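Local coordinates for protein endo-alpha-mannosidase (Bacteroides thetaiotaomicron, PDB 4ACY) that hydrolyses internal alpha-mannosidic linkages as a family GH99 endo-alpha-mannosidase, consistent with a role in processing N-glycans, at residues K305-M310 and D358-R363. Numbering follows the deposited sequence.
Sequences KYYDDM and DYYLIR
Tyr360 turns the edge of its ring toward the face of Tyr307 in an offset edge-to-face pair, the centroids 5.9 Å from each other; CD1 of Tyr360 comes within 3.8 Å of CD2 of Tyr307. One face of Tyr360 carries CD2 of the preceding Tyr359, over the ring centre. At the edge of the Arg363 guanidinium lies the carboxylate of Asp308, gripped side-on: NE reaches OD1 at 2.8 Å and NH2 reaches OD2 at 3.0 Å. The two groups are turned 50° against each other; NE meets OD1 on its syn side, while NH2 comes to OD2 from above the carboxylate plane. With CG opposite the backbone N (chi1 -163°) and a bend at chi2, the long arginine chain brings two donors to the acid. Replacing Arg363 by an alanine would probably leave the Asp308 carboxylate without its countercharge. Trp367 NE1 also bonds OD1 of Asp308. A water donates to OD2 of Asp308 and also bonds the hydroxyl of Tyr359, a long side chain that reaches the water from the second helix. Tyrosine suits position 307 too, its ring filling the buried interface while OH bonds to Thr364. These residues join the first turns of helices 305-316 and 359-376, whose segments 305-310 and 359-363 run in nearly the same direction, 24° apart, on the outside of the TIM barrel, where Tyr307 also packs on Val281 of strand 276-281 and Leu361 on helix 102-115.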
loop_
_atom_site.group_PDB
_atom_site.type_symbol
_atom_site.label_atom_id
_atom_site.label_comp_id
_atom_site.label_asym_id
_atom_site.label_seq_id
_atom_site.Cartn_x
_atom_site.Cartn_y
_atom_site.Cartn_z
ATOM N N LYS A 305 0.252 -2.916 -20.329
ATOM C CA LYS A 305 0.679 -4.317 -20.428
ATOM C C LYS A 305 1.335 -4.841 -19.149
ATOM O O LYS A 305 1.135 -5.995 -18.767
ATOM C CB LYS A 305 1.618 -4.531 -21.617
ATOM C CG LYS A 305 1.916 -6.008 -21.860
ATOM C CD LYS A 305 2.852 -6.214 -23.048
ATOM C CE LYS A 305 3.043 -7.701 -23.325
ATOM N NZ LYS A 305 3.876 -8.368 -22.279
ATOM N N TYR A 306 2.124 -3.988 -18.506
ATOM C CA TYR A 306 2.830 -4.383 -17.295
ATOM C C TYR A 306 1.821 -4.751 -16.212
ATOM O O TYR A 306 1.931 -5.801 -15.582
ATOM C CB TYR A 306 3.717 -3.238 -16.831
ATOM C CG TYR A 306 4.518 -3.564 -15.589
ATOM C CD1 TYR A 306 3.993 -3.327 -14.328
ATOM C CD2 TYR A 306 5.800 -4.109 -15.684
ATOM C CE1 TYR A 306 4.721 -3.622 -13.170
ATOM C CE2 TYR A 306 6.545 -4.400 -14.538
ATOM C CZ TYR A 306 5.996 -4.153 -13.290
ATOM O OH TYR A 306 6.721 -4.413 -12.150
ATOM N N TYR A 307 0.825 -3.886 -16.030
ATOM C CA TYR A 307 -0.225 -4.108 -15.043
ATOM C C TYR A 307 -1.005 -5.382 -15.368
ATOM O O TYR A 307 -1.222 -6.209 -14.500
ATOM C CB TYR A 307 -1.165 -2.916 -15.045
ATOM C CG TYR A 307 -2.080 -2.762 -13.847
ATOM C CD1 TYR A 307 -1.640 -3.059 -12.544
ATOM C CD2 TYR A 307 -3.376 -2.244 -14.011
ATOM C CE1 TYR A 307 -2.473 -2.877 -11.437
ATOM C CE2 TYR A 307 -4.218 -2.053 -12.904
ATOM C CZ TYR A 307 -3.761 -2.364 -11.627
ATOM O OH TYR A 307 -4.572 -2.175 -10.521
ATOM N N ASP A 308 -1.432 -5.520 -16.623
ATOM C CA ASP A 308 -2.129 -6.738 -17.064
ATOM C C ASP A 308 -1.366 -8.003 -16.728
ATOM O O ASP A 308 -1.936 -8.950 -16.195
ATOM C CB ASP A 308 -2.376 -6.726 -18.574
ATOM C CG ASP A 308 -3.428 -5.739 -19.004
ATOM O OD1 ASP A 308 -4.095 -5.093 -18.153
ATOM O OD2 ASP A 308 -3.569 -5.586 -20.241
ATOM N N ASP A 309 -0.083 -8.043 -17.076
ATOM C CA ASP A 309 0.727 -9.237 -16.829
ATOM C C ASP A 309 0.826 -9.568 -15.334
ATOM O O ASP A 309 0.705 -10.733 -14.916
ATOM C CB ASP A 309 2.137 -9.063 -17.420
ATOM C CG ASP A 309 2.167 -9.124 -18.955
ATOM O OD1 ASP A 309 1.203 -9.601 -19.590
ATOM O OD2 ASP A 309 3.187 -8.714 -19.545
HETATM N N MSE A 310 1.043 -8.532 -14.529
HETATM C CA MSE A 310 1.240 -8.729 -13.097
HETATM C C MSE A 310 -0.070 -9.135 -12.411
HETATM O O MSE A 310 -0.081 -10.034 -11.562
HETATM C CB MSE A 310 1.831 -7.474 -12.442
HETATM C CG MSE A 310 2.453 -7.746 -11.082
HETATM SE SE MSE A 310 3.582 -6.268 -10.550
HETATM C CE MSE A 310 4.564 -7.134 -9.109
ATOM N N ASP A 358 -7.751 8.192 -16.347
ATOM C CA ASP A 358 -8.306 7.199 -15.434
ATOM C C ASP A 358 -8.163 5.777 -15.963
ATOM O O ASP A 358 -8.841 4.871 -15.483
ATOM C CB ASP A 358 -9.772 7.535 -15.036
ATOM C CG ASP A 358 -10.723 7.610 -16.233
ATOM O OD1 ASP A 358 -10.240 7.645 -17.392
ATOM O OD2 ASP A 358 -11.970 7.633 -16.000
ATOM N N TYR A 359 -7.272 5.575 -16.934
ATOM C CA TYR A 359 -7.063 4.254 -17.496
ATOM C C TYR A 359 -6.834 3.186 -16.427
ATOM O O TYR A 359 -7.382 2.079 -16.511
ATOM C CB TYR A 359 -5.883 4.211 -18.490
ATOM C CG TYR A 359 -5.724 2.825 -19.046
ATOM C CD1 TYR A 359 -6.595 2.354 -20.032
ATOM C CD2 TYR A 359 -4.762 1.943 -18.537
ATOM C CE1 TYR A 359 -6.500 1.059 -20.511
ATOM C CE2 TYR A 359 -4.653 0.652 -19.024
ATOM C CZ TYR A 359 -5.521 0.218 -20.006
ATOM O OH TYR A 359 -5.429 -1.057 -20.503
ATOM N N TYR A 360 -5.987 3.490 -15.442
ATOM C CA TYR A 360 -5.628 2.455 -14.474
ATOM C C TYR A 360 -6.742 2.147 -13.490
ATOM O O TYR A 360 -6.821 1.037 -13.005
ATOM C CB TYR A 360 -4.255 2.697 -13.814
ATOM C CG TYR A 360 -3.185 2.552 -14.863
ATOM C CD1 TYR A 360 -2.668 1.290 -15.191
ATOM C CD2 TYR A 360 -2.733 3.663 -15.574
ATOM C CE1 TYR A 360 -1.720 1.160 -16.204
ATOM C CE2 TYR A 360 -1.778 3.538 -16.567
ATOM C CZ TYR A 360 -1.292 2.287 -16.876
ATOM O OH TYR A 360 -0.359 2.157 -17.863
ATOM N N LEU A 361 -7.647 3.100 -13.277
ATOM C CA LEU A 361 -8.849 2.825 -12.485
ATOM C C LEU A 361 -9.782 1.906 -13.260
ATOM O O LEU A 361 -10.270 0.914 -12.713
ATOM C CB LEU A 361 -9.566 4.125 -12.106
ATOM C CG LEU A 361 -8.836 5.165 -11.271
ATOM C CD1 LEU A 361 -9.810 6.268 -10.956
ATOM C CD2 LEU A 361 -8.299 4.546 -9.963
ATOM N N ILE A 362 -10.033 2.245 -14.529
ATOM C CA ILE A 362 -10.821 1.401 -15.440
ATOM C C ILE A 362 -10.280 -0.017 -15.541
ATOM O O ILE A 362 -11.030 -0.993 -15.429
ATOM C CB ILE A 362 -10.888 2.042 -16.864
ATOM C CG1 ILE A 362 -11.565 3.415 -16.788
ATOM C CG2 ILE A 362 -11.595 1.116 -17.848
ATOM C CD1 ILE A 362 -11.378 4.295 -18.050
ATOM N N ARG A 363 -8.967 -0.133 -15.740
ATOM C CA ARG A 363 -8.336 -1.432 -15.939
ATOM C C ARG A 363 -8.316 -2.260 -14.644
ATOM O O ARG A 363 -8.381 -3.493 -14.687
ATOM C CB ARG A 363 -6.926 -1.254 -16.511
ATOM C CG ARG A 363 -6.320 -2.500 -17.147
ATOM C CD ARG A 363 -7.178 -3.001 -18.313
ATOM N NE ARG A 363 -6.540 -4.099 -19.022
ATOM C CZ ARG A 363 -7.164 -4.864 -19.923
ATOM N NH1 ARG A 363 -8.450 -4.661 -20.211
ATOM N NH2 ARG A 363 -6.507 -5.830 -20.528
HETATM O O HOH W 1 -3.688 -2.852 -21.197
#